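Long-range contact in endoglucanase, glycoside hydrolase family 5 protein (Cytophaga hutchinsonii, PDB 5IHS), which probably hydrolyses internal beta-1,4-glucosidic bonds of cellulose as one of the periplasmic TIM-barrel endoglucanases that the bacterium needs to live on crystalline cellulose: residues Y67-R76 with E108-I118. Residues are numbered along the deposited sequence; the frame is centred on the assembly and turned at random.
Sequences YNSDVVKWLR and EVVNAAIAKGI
Helix 69-76, meeting Ala-112 through Ser-69 and Val-72, runs beside helix 108-116 at a signed crossing angle of -42° with the axes 8.9 Å apart, the pairing of neighbouring outer helices in a TIM barrel. Ala-112 is the close point: its CB sits 3.7 Å from Ser-69 CA and touches the CB of Val-72. Val-72 straddles that methyl, and its CG1, anti to the backbone N (chi1 172°), reaches on to Ile-118 CD1 while CG2 meets Val-109 CG1. On the barrel side, Val-109 and Ile-118 touch Val-84 of strand 83-89. At the N-terminal end of both segments Val-109 CG2 comes obliquely to the Tyr-67 ring, 3.6 Å from CD2; the phenol OH is hydrogen-bonded to Phe-58 O and Ala-87 N. Here a water takes the N-H of Ser-69 and donates to Glu-108 OE2 at 2.6 Å. At the far end Arg-76 NH1 donates a hydrogen bond to Lys-116 O (2.9 Å, 152° at the hydrogen), and Arg-76 CG packs on Ile-118 CG2. An alanine in place of Arg-76 would probably leave Lys-116 O without this donor and take away the packing against Ile-118 CG2. Lys-116 bends back so that CD lies 3.5 Å over one guanidinium face of Arg-76, toward its rim.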
ATOM      1  N   TYR A  67      -7.030  13.463   2.559  1.00  7.60           N
ATOM      2  CA  TYR A  67      -6.682  12.681   3.754  1.00  7.84           C
ATOM      3  C   TYR A  67      -7.720  12.956   4.844  1.00  7.81           C
ATOM      4  O   TYR A  67      -7.468  13.644   5.835  1.00  9.30           O
ATOM      5  CB  TYR A  67      -5.267  13.020   4.234  1.00  7.77           C
ATOM      6  CG  TYR A  67      -4.179  12.326   3.455  1.00  6.93           C
ATOM      7  CD1 TYR A  67      -3.971  12.600   2.102  1.00  7.29           C
ATOM      8  CD2 TYR A  67      -3.353  11.390   4.068  1.00  7.07           C
ATOM      9  CE1 TYR A  67      -2.991  11.937   1.386  1.00  6.91           C
ATOM     10  CE2 TYR A  67      -2.366  10.730   3.354  1.00  7.38           C
ATOM     11  CZ  TYR A  67      -2.192  10.998   2.016  1.00  7.35           C
ATOM     12  OH  TYR A  67      -1.222  10.304   1.339  1.00  7.81           O
ATOM     13  N   ASN A  68      -8.920  12.406   4.655  1.00  8.14           N
ATOM     14  CA  ASN A  68     -10.011  12.731   5.562  1.00  8.55           C
ATOM     15  C   ASN A  68     -11.000  11.575   5.651  1.00  8.57           C
ATOM     16  O   ASN A  68     -11.005  10.644   4.835  1.00  8.32           O
ATOM     17  CB  ASN A  68     -10.698  14.051   5.175  1.00  8.76           C
ATOM     18  CG  ASN A  68     -11.438  13.955   3.867  1.00  8.78           C
ATOM     19  OD1 ASN A  68     -12.430  13.226   3.769  1.00  8.95           O
ATOM     20  ND2 ASN A  68     -10.979  14.685   2.851  1.00  9.79           N
ATOM     21  N   SER A  69     -11.837  11.641   6.688  1.00  8.85           N
ATOM     22  CA  SER A  69     -12.747  10.539   6.973  1.00  9.82           C
ATOM     23  C   SER A  69     -13.860  10.414   5.941  1.00  9.09           C
ATOM     24  O   SER A  69     -14.384   9.310   5.744  1.00  9.67           O
ATOM     25  CB  SER A  69     -13.318  10.666   8.386  1.00 13.50           C
ATOM     26  OG  SER A  69     -13.957  11.896   8.578  1.00 17.34           O
ATOM     27  N   ASP A  70     -14.263  11.516   5.298  1.00  8.84           N
ATOM     28  CA  ASP A  70     -15.287  11.415   4.255  1.00  9.64           C
ATOM     29  C   ASP A  70     -14.789  10.588   3.076  1.00  8.81           C
ATOM     30  O   ASP A  70     -15.521   9.743   2.550  1.00  8.84           O
ATOM     31  CB  ASP A  70     -15.713  12.809   3.790  1.00 12.94           C
ATOM     32  CG  ASP A  70     -16.431  13.594   4.868  1.00 19.11           C
ATOM     33  OD1 ASP A  70     -17.219  13.003   5.639  1.00 21.61           O
ATOM     34  OD2 ASP A  70     -16.222  14.822   4.945  1.00 22.40           O
ATOM     35  N   VAL A  71     -13.544  10.814   2.655  1.00  8.47           N
ATOM     36  CA  VAL A  71     -12.946  10.008   1.593  1.00  8.05           C
ATOM     37  C   VAL A  71     -12.862   8.544   2.008  1.00  7.56           C
ATOM     38  O   VAL A  71     -13.199   7.651   1.228  1.00  7.69           O
ATOM     39  CB  VAL A  71     -11.579  10.590   1.184  1.00  8.46           C
ATOM     40  CG1 VAL A  71     -10.768   9.608   0.340  1.00  8.67           C
ATOM     41  CG2 VAL A  71     -11.789  11.897   0.432  1.00  9.41           C
ATOM     42  N   VAL A  72     -12.376   8.264   3.219  1.00  7.62           N
ATOM     43  CA  VAL A  72     -12.242   6.865   3.626  1.00  7.54           C
ATOM     44  C   VAL A  72     -13.604   6.171   3.630  1.00  7.39           C
ATOM     45  O   VAL A  72     -13.738   5.037   3.153  1.00  7.59           O
ATOM     46  CB  VAL A  72     -11.518   6.754   4.978  1.00  7.86           C
ATOM     47  CG1 VAL A  72     -11.544   5.322   5.487  1.00  9.00           C
ATOM     48  CG2 VAL A  72     -10.070   7.242   4.848  1.00  8.79           C
ATOM     49  N   LYS A  73     -14.634   6.836   4.161  1.00  7.49           N
ATOM     50  CA  LYS A  73     -15.968   6.235   4.176  1.00  7.86           C
ATOM     51  C   LYS A  73     -16.470   5.967   2.764  1.00  7.70           C
ATOM     52  O   LYS A  73     -17.048   4.908   2.493  1.00  7.99           O
ATOM     53  CB  LYS A  73     -16.948   7.133   4.925  1.00  9.50           C
ATOM     54  CG  LYS A  73     -18.312   6.489   5.096  1.00 12.06           C
ATOM     55  CD  LYS A  73     -19.249   7.342   5.915  1.00 14.80           C
ATOM     56  CE  LYS A  73     -20.603   6.673   6.051  1.00 18.42           C
ATOM     57  NZ  LYS A  73     -21.541   7.567   6.760  1.00 21.00           N
ATOM     58  N   TRP A  74     -16.264   6.921   1.851  1.00  7.27           N
ATOM     59  CA  TRP A  74     -16.704   6.761   0.473  1.00  7.10           C
ATOM     60  C   TRP A  74     -15.936   5.641  -0.216  1.00  6.87           C
ATOM     61  O   TRP A  74     -16.511   4.867  -0.994  1.00  7.53           O
ATOM     62  CB  TRP A  74     -16.546   8.095  -0.276  1.00  8.03           C
ATOM     63  CG  TRP A  74     -17.089   8.063  -1.665  1.00  7.73           C
ATOM     64  CD1 TRP A  74     -16.378   8.025  -2.820  1.00  8.25           C
ATOM     65  CD2 TRP A  74     -18.473   8.025  -2.048  1.00  7.60           C
ATOM     66  NE1 TRP A  74     -17.225   7.980  -3.901  1.00  8.74           N
ATOM     67  CE2 TRP A  74     -18.517   7.973  -3.455  1.00  8.01           C
ATOM     68  CE3 TRP A  74     -19.680   8.036  -1.335  1.00  8.68           C
ATOM     69  CZ2 TRP A  74     -19.713   7.936  -4.167  1.00  8.75           C
ATOM     70  CZ3 TRP A  74     -20.870   8.003  -2.051  1.00  9.40           C
ATOM     71  CH2 TRP A  74     -20.875   7.951  -3.443  1.00  9.47           C
ATOM     72  N   LEU A  75     -14.633   5.542   0.043  1.00  6.77           N
ATOM     73  CA  LEU A  75     -13.861   4.440  -0.527  1.00  7.20           C
ATOM     74  C   LEU A  75     -14.386   3.088  -0.055  1.00  7.05           C
ATOM     75  O   LEU A  75     -14.431   2.134  -0.833  1.00  7.96           O
ATOM     76  CB  LEU A  75     -12.375   4.597  -0.200  1.00  7.12           C
ATOM     77  CG  LEU A  75     -11.671   5.743  -0.927  1.00  8.26           C
ATOM     78  CD1 LEU A  75     -10.254   5.884  -0.404  1.00  9.46           C
ATOM     79  CD2 LEU A  75     -11.665   5.520  -2.433  1.00  8.71           C
ATOM     80  N   ARG A  76     -14.783   2.971   1.213  1.00  7.19           N
ATOM     81  CA  ARG A  76     -15.381   1.722   1.679  1.00  7.39           C
ATOM     82  C   ARG A  76     -16.751   1.498   1.046  1.00  7.74           C
ATOM     83  O   ARG A  76     -17.035   0.417   0.521  1.00  8.86           O
ATOM     84  CB  ARG A  76     -15.526   1.745   3.198  1.00  7.83           C
ATOM     85  CG  ARG A  76     -16.150   0.459   3.755  1.00  8.51           C
ATOM     86  CD  ARG A  76     -16.529   0.600   5.213  1.00  9.12           C
ATOM     87  NE  ARG A  76     -17.675   1.486   5.326  1.00  9.85           N
ATOM     88  CZ  ARG A  76     -18.314   1.766   6.451  1.00 11.16           C
ATOM     89  NH1 ARG A  76     -17.897   1.260   7.607  1.00 12.02           N
ATOM     90  NH2 ARG A  76     -19.377   2.560   6.408  1.00 13.05           N
ATOM     91  N   GLU A 108      -5.312  10.946  10.614  1.00  8.24           N
ATOM     92  CA  GLU A 108      -6.713  11.127  10.270  1.00  8.67           C
ATOM     93  C   GLU A 108      -7.211   9.962   9.424  1.00  7.84           C
ATOM     94  O   GLU A 108      -8.321   9.458   9.636  1.00  8.23           O
ATOM     95  CB  GLU A 108      -6.903  12.462   9.561  1.00  9.81           C
ATOM     96  CG  GLU A 108      -8.363  12.810   9.296  1.00 12.31           C
ATOM     97  CD  GLU A 108      -9.199  13.068  10.576  1.00 15.32           C
ATOM     98  OE1 GLU A 108      -8.617  13.149  11.676  1.00 18.09           O
ATOM     99  OE2 GLU A 108     -10.447  13.184  10.474  1.00 18.01           O
ATOM    100  N   VAL A 109      -6.398   9.503   8.471  1.00  7.30           N
ATOM    101  CA  VAL A 109      -6.785   8.373   7.636  1.00  7.33           C
ATOM    102  C   VAL A 109      -6.813   7.079   8.444  1.00  7.00           C
ATOM    103  O   VAL A 109      -7.742   6.277   8.313  1.00  7.44           O
ATOM    104  CB  VAL A 109      -5.871   8.299   6.399  1.00  7.80           C
ATOM    105  CG1 VAL A 109      -6.097   7.013   5.617  1.00  8.15           C
ATOM    106  CG2 VAL A 109      -6.117   9.530   5.516  1.00  8.49           C
ATOM    107  N   VAL A 110      -5.791   6.843   9.265  1.00  7.39           N
ATOM    108  CA  VAL A 110      -5.781   5.661  10.127  1.00  7.90           C
ATOM    109  C   VAL A 110      -7.008   5.645  11.027  1.00  7.57           C
ATOM    110  O   VAL A 110      -7.688   4.616  11.157  1.00  7.94           O
ATOM    111  CB  VAL A 110      -4.478   5.598  10.947  1.00  8.43           C
ATOM    112  CG1 VAL A 110      -4.553   4.493  11.997  1.00  9.76           C
ATOM    113  CG2 VAL A 110      -3.278   5.397  10.031  1.00  8.94           C
ATOM    114  N   ASN A 111      -7.299   6.781  11.668  1.00  7.94           N
ATOM    115  CA  ASN A 111      -8.438   6.849  12.576  1.00  8.67           C
ATOM    116  C   ASN A 111      -9.732   6.534  11.842  1.00  8.35           C
ATOM    117  O   ASN A 111     -10.621   5.855  12.377  1.00  8.94           O
ATOM    118  CB  ASN A 111      -8.510   8.236  13.217  1.00  9.45           C
ATOM    119  CG  ASN A 111      -7.445   8.451  14.282  1.00 11.43           C
ATOM    120  OD1 ASN A 111      -6.759   7.517  14.688  1.00 12.29           O
ATOM    121  ND2 ASN A 111      -7.325   9.689  14.760  1.00 12.52           N
ATOM    122  N   ALA A 112      -9.868   7.039  10.618  1.00  7.83           N
ATOM    123  CA  ALA A 112     -11.071   6.776   9.840  1.00  8.10           C
ATOM    124  C   ALA A 112     -11.164   5.312   9.446  1.00  7.73           C
ATOM    125  O   ALA A 112     -12.247   4.726   9.475  1.00  8.24           O
ATOM    126  CB  ALA A 112     -11.092   7.656   8.594  1.00  8.56           C
ATOM    127  N   ALA A 113     -10.044   4.702   9.046  1.00  7.36           N
ATOM    128  CA  ALA A 113     -10.066   3.278   8.726  1.00  7.77           C
ATOM    129  C   ALA A 113     -10.488   2.450   9.931  1.00  7.88           C
ATOM    130  O   ALA A 113     -11.234   1.470   9.792  1.00  8.09           O
ATOM    131  CB  ALA A 113      -8.695   2.830   8.225  1.00  7.74           C
ATOM    132  N   ILE A 114     -10.012   2.820  11.124  1.00  8.00           N
ATOM    133  CA  ILE A 114     -10.424   2.122  12.339  1.00  8.41           C
ATOM    134  C   ILE A 114     -11.925   2.306  12.570  1.00  8.89           C
ATOM    135  O   ILE A 114     -12.653   1.344  12.851  1.00  9.59           O
ATOM    136  CB  ILE A 114      -9.571   2.585  13.540  1.00  9.61           C
ATOM    137  CG1 ILE A 114      -8.109   2.157  13.354  1.00  9.72           C
ATOM    138  CG2 ILE A 114     -10.120   2.036  14.849  1.00 10.51           C
ATOM    139  CD1 ILE A 114      -7.124   2.865  14.292  1.00 10.31           C
ATOM    140  N   ALA A 115     -12.412   3.540  12.431  1.00  8.71           N
ATOM    141  CA  ALA A 115     -13.832   3.800  12.639  1.00  9.52           C
ATOM    142  C   ALA A 115     -14.694   3.045  11.633  1.00  9.94           C
ATOM    143  O   ALA A 115     -15.801   2.600  11.964  1.00 11.03           O
ATOM    144  CB  ALA A 115     -14.104   5.300  12.563  1.00 10.15           C
ATOM    145  N   LYS A 116     -14.219   2.897  10.401  1.00  9.38           N
ATOM    146  CA  LYS A 116     -15.007   2.287   9.336  1.00  9.21           C
ATOM    147  C   LYS A 116     -14.713   0.803   9.154  1.00  8.91           C
ATOM    148  O   LYS A 116     -15.356   0.148   8.324  1.00  9.45           O
ATOM    149  CB  LYS A 116     -14.822   3.051   8.018  1.00 10.65           C
ATOM    150  CG  LYS A 116     -15.310   4.496   8.070  1.00 14.11           C
ATOM    151  CD  LYS A 116     -16.791   4.650   8.428  1.00 19.10           C
ATOM    152  CE  LYS A 116     -17.057   5.937   9.213  1.00 22.25           C
ATOM    153  NZ  LYS A 116     -16.235   7.090   8.767  1.00 24.28           N
ATOM    154  N   GLY A 117     -13.797   0.248   9.938  1.00  8.60           N
ATOM    155  CA  GLY A 117     -13.541  -1.176   9.916  1.00  8.43           C
ATOM    156  C   GLY A 117     -12.845  -1.721   8.689  1.00  8.26           C
ATOM    157  O   GLY A 117     -13.122  -2.861   8.308  1.00  9.23           O
ATOM    158  N   ILE A 118     -11.922  -0.964   8.087  1.00  7.64           N
ATOM    159  CA  ILE A 118     -11.091  -1.467   6.998  1.00  7.29           C
ATOM    160  C   ILE A 118      -9.622  -1.378   7.411  1.00  6.48           C
ATOM    161  O   ILE A 118      -9.262  -0.724   8.391  1.00  7.32           O
ATOM    162  CB  ILE A 118     -11.371  -0.783   5.642  1.00  7.67           C
ATOM    163  CG1 ILE A 118     -10.979   0.696   5.637  1.00  8.29           C
ATOM    164  CG2 ILE A 118     -12.840  -0.966   5.260  1.00  8.52           C
ATOM    165  CD1 ILE A 118     -10.978   1.325   4.256  1.00  9.76           C
TER
HETATM  166  O   HOH W   1     -11.487  14.109   8.292  1.00 15.59           O